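Local coordinates for protein N-acetylglucosamine-specific lectin (Saxidomus purpuratus, PDB 6A7T) that binds N-acetylated amino sugars, N-acetylglucosamine and N-acetylgalactosamine, as a C-type lectin whose carbohydrate recognition does not require calcium, at residues 61-66 with 149-154; 88-93 with 101-106; 116-121 with 132-137. All blocks are in the same frame, centred on the assembly; numbering follows the deposited sequence.

Contact 1: 61-66 with 149-154; sequences ASLVTV and GPCICE. With CA (calcium ion), chain D.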
# COMPACT_ATOMS: atom_id res chain seq x y z
N ALA B 61 11.96 -9.06 14.29
CA ALA B 61 11.82 -7.92 13.39
C ALA B 61 12.03 -8.37 11.94
O ALA B 61 12.07 -9.55 11.61
CB ALA B 61 12.80 -6.86 13.82
N SER B 62 12.08 -7.40 11.02
CA SER B 62 12.31 -7.65 9.64
C SER B 62 13.26 -6.56 9.12
O SER B 62 13.24 -5.45 9.64
CB SER B 62 10.98 -7.64 8.88
OG SER B 62 11.17 -7.41 7.49
N LEU B 63 14.05 -6.83 8.08
CA LEU B 63 14.67 -5.74 7.38
C LEU B 63 13.59 -4.72 6.97
O LEU B 63 12.46 -5.09 6.57
CB LEU B 63 15.41 -6.23 6.14
CG LEU B 63 16.76 -6.93 6.36
CD1 LEU B 63 17.23 -7.62 5.11
CD2 LEU B 63 17.84 -5.98 6.85
N VAL B 64 13.94 -3.43 7.03
CA VAL B 64 12.98 -2.35 6.91
C VAL B 64 12.32 -2.37 5.54
O VAL B 64 12.96 -2.71 4.50
CB VAL B 64 13.66 -1.01 7.21
CG1 VAL B 64 14.75 -0.73 6.21
CG2 VAL B 64 12.68 0.14 7.22
N THR B 65 11.00 -2.07 5.53
CA THR B 65 10.21 -1.87 4.33
C THR B 65 9.73 -0.42 4.37
O THR B 65 9.37 0.06 5.45
CB THR B 65 9.08 -2.91 4.21
OG1 THR B 65 8.13 -2.72 5.27
CG2 THR B 65 9.58 -4.33 4.23
N VAL B 66 9.77 0.26 3.24
CA VAL B 66 9.57 1.71 3.25
C VAL B 66 8.33 2.05 2.42
O VAL B 66 8.37 1.99 1.17
CB VAL B 66 10.83 2.41 2.70
CG1 VAL B 66 10.71 3.92 2.68
CG2 VAL B 66 12.09 1.98 3.46
N GLY B 149 27.84 -5.55 5.18
CA GLY B 149 27.51 -4.21 5.57
C GLY B 149 26.57 -4.17 6.74
O GLY B 149 26.14 -5.20 7.23
N PRO B 150 26.22 -2.96 7.19
CA PRO B 150 25.23 -2.76 8.23
C PRO B 150 23.83 -2.88 7.61
O PRO B 150 23.67 -3.03 6.39
CB PRO B 150 25.51 -1.32 8.71
CG PRO B 150 25.91 -0.65 7.41
CD PRO B 150 26.69 -1.69 6.66
N CYS B 151 22.83 -2.82 8.47
CA CYS B 151 21.44 -2.99 7.99
C CYS B 151 20.47 -2.21 8.86
O CYS B 151 20.85 -1.66 9.93
CB CYS B 151 21.13 -4.48 7.98
SG CYS B 151 20.97 -5.27 9.60
N ILE B 152 19.21 -2.11 8.39
CA ILE B 152 18.13 -1.48 9.16
C ILE B 152 17.02 -2.51 9.42
O ILE B 152 16.44 -3.03 8.49
CB ILE B 152 17.58 -0.27 8.41
CG1 ILE B 152 18.70 0.66 7.97
CG2 ILE B 152 16.54 0.42 9.29
CD1 ILE B 152 18.32 1.75 7.04
N CYS B 153 16.78 -2.80 10.68
CA CYS B 153 15.65 -3.62 11.07
C CYS B 153 14.47 -2.74 11.51
O CYS B 153 14.62 -1.62 11.95
CB CYS B 153 15.95 -4.56 12.23
SG CYS B 153 17.40 -5.62 11.98
N GLU B 154 13.28 -3.29 11.34
CA GLU B 154 11.99 -2.60 11.61
C GLU B 154 11.05 -3.57 12.35
O GLU B 154 10.90 -4.68 11.94
CB GLU B 154 11.33 -2.14 10.31
CG GLU B 154 10.06 -1.32 10.55
CD GLU B 154 9.32 -0.84 9.31
OE1 GLU B 154 9.65 -1.34 8.19
OE2 GLU B 154 8.38 -0.01 9.45
CA CA D . 7.85 0.50 7.14
O HOH W 1 9.38 -4.26 7.97
O HOH W 2 6.59 -1.66 7.53
O HOH W 3 6.10 1.72 8.23
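Ser-62 and Glu-154 pair where a short edge strand runs against a neighbouring central strand, and the edge strand leads into a loop whose Thr-65 O shares a calcium ion with Glu-154. Backbone bonds come first. Strand 62-63 closes the antiparallel sheet against 149-155, and the hydrogen-bonded pair Ser-62/Glu-154 uses both directions: Ser-62 N reaches Glu-154 O, while Glu-154 N returns a short bond to Ser-62 O (2.7 Å). Two residues on, just past the strand, Val-64 N bonds to Ile-152 O (2.9 Å).

Apolar contacts fill the flank of this ladder. Val-64 lays its CG1 against Ile-152 CB (3.6 Å), and Leu-63, whose CB bond points away, brings CD2 back to Cys-151 CB at 3.8 Å. Next to them Cys-153 is tied to Cys-56 of helix 49-58 by a disulfide.

Metal and polar contacts gather at the end of Glu-154. With CG anti to the backbone N (chi1 -175°) and the chain extended, the side chain crosses that of Thr-65 at about a right angle, and its carboxylate holds the calcium ion with both oxygens, OE2 being nearer at 2.4 Å and OE1 at 2.8 Å. Thr-65 O is a further ligand, 2.3 Å from the calcium ion; Glu-67, Glu-71 and two waters complete the site.

OE1 also accepts Thr-65 N in a nearly straight bond (168°) and a water, while OE2 accepts Ser-38 OG. The metal on both oxygens and these donors together fix the carboxylate's rotation, and donors and cation probably offset the gathering of acidic side chains in a buried place.

Contact 2: 88-93 with 101-106; sequences YWIGAR and YRWIDG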
# COMPACT_ATOMS: atom_id res chain seq x y z
N TYR B 88 23.44 0.65 3.66
CA TYR B 88 22.76 -0.17 4.67
C TYR B 88 21.74 -1.08 3.94
O TYR B 88 20.99 -0.58 3.12
CB TYR B 88 21.99 0.67 5.68
CG TYR B 88 22.84 1.46 6.65
CD1 TYR B 88 23.56 2.56 6.22
CD2 TYR B 88 22.88 1.11 7.99
CE1 TYR B 88 24.29 3.34 7.12
CE2 TYR B 88 23.68 1.82 8.88
CZ TYR B 88 24.33 2.96 8.45
OH TYR B 88 25.09 3.65 9.36
N TRP B 89 21.77 -2.37 4.25
CA TRP B 89 20.79 -3.32 3.69
C TRP B 89 19.37 -3.00 4.20
O TRP B 89 19.15 -2.70 5.38
CB TRP B 89 21.18 -4.76 4.00
CG TRP B 89 22.53 -5.17 3.48
CD1 TRP B 89 23.58 -5.69 4.20
CD2 TRP B 89 22.99 -5.10 2.11
NE1 TRP B 89 24.64 -5.93 3.39
CE2 TRP B 89 24.33 -5.53 2.11
CE3 TRP B 89 22.44 -4.66 0.91
CZ2 TRP B 89 25.07 -5.63 0.93
CZ3 TRP B 89 23.19 -4.71 -0.25
CH2 TRP B 89 24.49 -5.22 -0.24
N ILE B 90 18.42 -3.16 3.27
CA ILE B 90 16.97 -3.03 3.55
C ILE B 90 16.21 -4.25 3.01
O ILE B 90 16.72 -5.09 2.31
CB ILE B 90 16.45 -1.70 3.01
CG1 ILE B 90 16.46 -1.61 1.49
CG2 ILE B 90 17.21 -0.51 3.64
CD1 ILE B 90 15.74 -0.37 0.96
N GLY B 91 14.89 -4.29 3.30
CA GLY B 91 14.14 -5.52 3.16
C GLY B 91 13.51 -5.71 1.79
O GLY B 91 12.28 -6.05 1.71
N ALA B 92 14.28 -5.59 0.73
CA ALA B 92 13.75 -5.86 -0.58
C ALA B 92 14.82 -6.62 -1.35
O ALA B 92 16.02 -6.37 -1.13
CB ALA B 92 13.39 -4.59 -1.28
N ARG B 93 14.37 -7.58 -2.17
CA ARG B 93 15.22 -8.24 -3.11
C ARG B 93 14.38 -8.72 -4.30
O ARG B 93 13.16 -8.61 -4.32
CB ARG B 93 16.06 -9.37 -2.50
CG ARG B 93 15.36 -10.69 -2.21
CD ARG B 93 16.35 -11.78 -1.84
NE ARG B 93 17.28 -12.30 -2.84
CZ ARG B 93 18.33 -13.09 -2.55
NH1 ARG B 93 18.50 -13.56 -1.33
NH2 ARG B 93 19.19 -13.43 -3.49
N TYR B 101 11.26 -6.70 -8.30
CA TYR B 101 11.74 -6.21 -6.99
C TYR B 101 10.55 -5.78 -6.13
O TYR B 101 9.76 -5.00 -6.56
CB TYR B 101 12.65 -5.00 -7.15
CG TYR B 101 14.04 -5.27 -7.66
CD1 TYR B 101 14.96 -6.02 -6.93
CD2 TYR B 101 14.47 -4.71 -8.86
CE1 TYR B 101 16.25 -6.22 -7.40
CE2 TYR B 101 15.75 -4.90 -9.34
CZ TYR B 101 16.67 -5.63 -8.58
OH TYR B 101 17.94 -5.91 -9.04
N ARG B 102 10.48 -6.33 -4.93
CA ARG B 102 9.49 -5.89 -3.97
C ARG B 102 10.00 -6.21 -2.56
O ARG B 102 11.11 -6.79 -2.36
CB ARG B 102 8.16 -6.54 -4.34
CG ARG B 102 8.16 -8.06 -4.21
CD ARG B 102 6.81 -8.68 -4.47
NE ARG B 102 6.25 -8.32 -5.76
CZ ARG B 102 4.97 -8.47 -6.07
NH1 ARG B 102 4.11 -8.78 -5.11
NH2 ARG B 102 4.56 -8.29 -7.32
N TRP B 103 9.18 -5.89 -1.55
CA TRP B 103 9.53 -6.11 -0.20
C TRP B 103 9.49 -7.60 0.11
O TRP B 103 8.78 -8.34 -0.54
CB TRP B 103 8.64 -5.31 0.76
CG TRP B 103 8.65 -3.85 0.45
CD1 TRP B 103 7.60 -3.08 0.04
CD2 TRP B 103 9.76 -2.93 0.58
NE1 TRP B 103 7.98 -1.77 -0.14
CE2 TRP B 103 9.31 -1.66 0.18
CE3 TRP B 103 11.10 -3.09 0.95
CZ2 TRP B 103 10.14 -0.54 0.13
CZ3 TRP B 103 11.90 -1.97 0.92
CH2 TRP B 103 11.45 -0.73 0.51
N ILE B 104 10.24 -8.01 1.13
CA ILE B 104 10.45 -9.42 1.43
C ILE B 104 9.19 -10.08 2.00
O ILE B 104 9.12 -11.34 2.02
CB ILE B 104 11.68 -9.62 2.32
CG1 ILE B 104 11.57 -8.84 3.63
CG2 ILE B 104 12.94 -9.26 1.55
CD1 ILE B 104 12.62 -9.19 4.65
N ASP B 105 8.20 -9.26 2.37
CA ASP B 105 6.90 -9.76 2.82
C ASP B 105 6.02 -10.09 1.62
O ASP B 105 4.89 -10.50 1.81
CB ASP B 105 6.20 -8.78 3.75
CG ASP B 105 5.78 -7.43 3.14
OD1 ASP B 105 6.22 -7.10 2.04
OD2 ASP B 105 5.05 -6.68 3.84
N GLY B 106 6.51 -9.85 0.41
CA GLY B 106 5.72 -10.09 -0.80
C GLY B 106 4.91 -8.89 -1.24
O GLY B 106 4.22 -8.98 -2.28
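Gly-91 and Ile-104 meet at the open end of the beta hairpin 87-95/100-103, part of the C-type lectin fold, where the first strand turns a corner and one bonded carbonyl organises the dense half of the contact. Gly-91 is the centre of an inverse gamma turn, and its O accepts Ile-104 N at 2.9 Å. The same oxygen is hemmed in by carbon: Trp-103 CE3 lies 3.3 Å from Gly-91 O, which sits at the edge of the indole near its plane, and both branches at CB of Ile-104, CG1 and CG2, lie against it. Ala-92 CB comes obliquely to the indole, 3.5 Å from Trp-103 CE3, and Ile-90 CD1 reaches the ring edge at CZ3. Phe-109 and Trp-138 meet this indole edge-to-face, adding two aromatic neighbours.

Farther along the hairpin the grip slackens. Arg-93 N makes only a weak bond to Arg-102 O (3.4 Å), and the two arginine side chains, on the same partly exposed face of the sheet, part company: Arg-93 goes to Glu-50, Arg-102 through NE to Asp-100. The type I turn from Trp-103 to Gly-106 brings Gly-106 to the edge of the Arg-102 guanidinium, whose NH1 donates nearly in plane to Gly-106 O at 2.8 Å.

Contact 3: 116-121 with 132-137; sequences PGKPDN and KEVVWQ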
# COMPACT_ATOMS: atom_id res chain seq x y z
N PRO B 116 18.70 8.03 -8.68
CA PRO B 116 18.87 8.25 -10.12
C PRO B 116 19.71 7.19 -10.84
O PRO B 116 20.78 6.75 -10.40
CB PRO B 116 19.50 9.64 -10.11
CG PRO B 116 18.88 10.31 -8.91
CD PRO B 116 19.04 9.21 -7.89
N GLY B 117 19.19 6.71 -11.96
CA GLY B 117 19.88 5.72 -12.71
C GLY B 117 19.64 4.31 -12.22
O GLY B 117 20.08 3.36 -12.87
N LYS B 118 18.95 4.14 -11.07
CA LYS B 118 18.71 2.80 -10.52
C LYS B 118 17.23 2.44 -10.72
O LYS B 118 16.40 3.34 -10.82
CB LYS B 118 19.10 2.79 -9.04
CG LYS B 118 20.49 3.36 -8.75
CD LYS B 118 21.59 2.62 -9.47
CE LYS B 118 22.97 2.97 -8.96
NZ LYS B 118 23.99 2.13 -9.62
N PRO B 119 16.92 1.14 -10.77
CA PRO B 119 17.84 0.03 -10.59
C PRO B 119 18.72 -0.38 -11.79
O PRO B 119 18.36 -0.13 -12.93
CB PRO B 119 16.92 -1.14 -10.24
CG PRO B 119 15.67 -0.82 -11.03
CD PRO B 119 15.54 0.67 -10.91
N ASP B 120 19.80 -1.11 -11.52
CA ASP B 120 20.61 -1.76 -12.59
C ASP B 120 19.94 -3.02 -13.15
O ASP B 120 20.32 -3.49 -14.23
CB ASP B 120 21.99 -2.07 -12.04
CG ASP B 120 22.78 -0.79 -11.87
OD1 ASP B 120 23.04 -0.13 -12.91
OD2 ASP B 120 23.11 -0.45 -10.72
N ASN B 121 18.98 -3.59 -12.40
CA ASN B 121 18.23 -4.82 -12.78
C ASN B 121 19.20 -5.99 -12.82
O ASN B 121 19.37 -6.67 -13.85
CB ASN B 121 17.42 -4.61 -14.07
CG ASN B 121 16.28 -3.65 -13.84
OD1 ASN B 121 16.10 -2.68 -14.56
ND2 ASN B 121 15.52 -3.91 -12.80
N LYS B 132 27.79 9.48 -5.17
CA LYS B 132 27.56 10.39 -6.31
C LYS B 132 26.08 10.81 -6.33
O LYS B 132 25.63 11.37 -5.36
CB LYS B 132 28.04 9.75 -7.61
CG LYS B 132 29.55 9.62 -7.71
CD LYS B 132 29.97 9.13 -9.07
CE LYS B 132 31.47 9.18 -9.28
NZ LYS B 132 31.82 8.56 -10.59
N GLU B 133 25.34 10.51 -7.42
CA GLU B 133 23.98 11.05 -7.58
C GLU B 133 22.96 10.22 -6.78
O GLU B 133 21.80 10.59 -6.75
CB GLU B 133 23.61 11.14 -9.07
CG GLU B 133 24.48 12.14 -9.82
CD GLU B 133 24.63 13.50 -9.14
OE1 GLU B 133 25.79 13.96 -8.97
OE2 GLU B 133 23.60 14.10 -8.75
N VAL B 134 23.39 9.10 -6.17
CA VAL B 134 22.51 8.35 -5.25
C VAL B 134 22.74 8.88 -3.82
O VAL B 134 23.74 8.54 -3.16
CB VAL B 134 22.72 6.83 -5.36
CG1 VAL B 134 21.75 6.08 -4.45
CG2 VAL B 134 22.60 6.33 -6.81
N VAL B 135 21.86 9.77 -3.38
CA VAL B 135 22.04 10.52 -2.17
C VAL B 135 21.16 9.92 -1.06
O VAL B 135 20.09 10.41 -0.77
CB VAL B 135 21.75 12.01 -2.40
CG1 VAL B 135 22.02 12.87 -1.19
CG2 VAL B 135 22.53 12.51 -3.61
N TRP B 136 21.64 8.85 -0.45
CA TRP B 136 20.88 8.03 0.48
C TRP B 136 19.53 7.67 -0.18
O TRP B 136 18.44 8.00 0.32
CB TRP B 136 20.75 8.72 1.83
CG TRP B 136 22.01 8.73 2.63
CD1 TRP B 136 22.69 9.81 3.14
CD2 TRP B 136 22.77 7.57 3.03
NE1 TRP B 136 23.82 9.40 3.78
CE2 TRP B 136 23.89 8.03 3.75
CE3 TRP B 136 22.62 6.20 2.84
CZ2 TRP B 136 24.83 7.14 4.29
CZ3 TRP B 136 23.56 5.33 3.35
CH2 TRP B 136 24.65 5.80 4.08
N GLN B 137 19.62 6.96 -1.29
CA GLN B 137 18.48 6.38 -2.02
C GLN B 137 18.74 4.91 -2.32
O GLN B 137 19.87 4.38 -2.07
CB GLN B 137 18.23 7.20 -3.30
CG GLN B 137 17.84 8.62 -2.96
CD GLN B 137 17.93 9.50 -4.17
OE1 GLN B 137 19.02 9.80 -4.68
NE2 GLN B 137 16.76 9.91 -4.64
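Pro-116 packs against Glu-133 and Gln-137 where the long loop of the C-type lectin fold meets a G1 beta bulge, formed as Trp-136 and Gln-137 both face Leu-129. Taken in order, the second segment first offers a backbone atom: Glu-133 O lies 3.3 Å from Pro-116 CD, while its acidic end leads away.

Val-134 follows, the buried residue of this surface contact. Its CG2 approaches both Pro-116 O and the aliphatic part of Lys-118, with CE at 4.0 Å. The two side chains cross at about a right angle. Lys-118 is bent at chi2 (-59°), and beyond the valine its NZ forms a salt bridge with Asp-120 OD2, 2.9 Å away, on the syn lone pair. Lys-118 binds N-acetylglucosamine and N-acetylgalactosamine in this protein, although no sugar occupies this chain. With cis Pro-119 and Asp-120 it stands where many C-type lectins carry Glu-Pro-Asn or Gln-Pro-Asp.

Val-135 contributes its backbone, N donating to Gln-137 OE1 at 162°. Trp-136 turns the other way, to helix 69-80, where Arg-76 bonds to its O.

Gln-137 closes the walk. CG anti to the carbonyl carbon (chi1 -64°) and an extended chain bring its amide across the proline at about a right angle, and OE1, already bonded to Val-135 N at 3.1 Å, touches Pro-116 CD at 3.3 Å.

In the fold
Contacts 1 and 2 are neighbours in the core, their centres 9 Å apart. Val-64 O and Gly-91 N, 2.8 Å apart, probably form a hydrogen bond that joins the loop after strand 62-63 to the corner of the hairpin strand, and the side chain of Trp-103 in contact 2 comes to about 7 Å from the calcium ion held at contact 1. Contact 3 lies at the surface, its centre about 19 Å from that of contact 1. It is linked to contact 2 by packing, Tyr-101 touching Pro-119 and Asn-121. The second calcium position, to which Asp-120 of contact 3 belongs, holds no metal in this chain, consistent with sugar recognition without calcium.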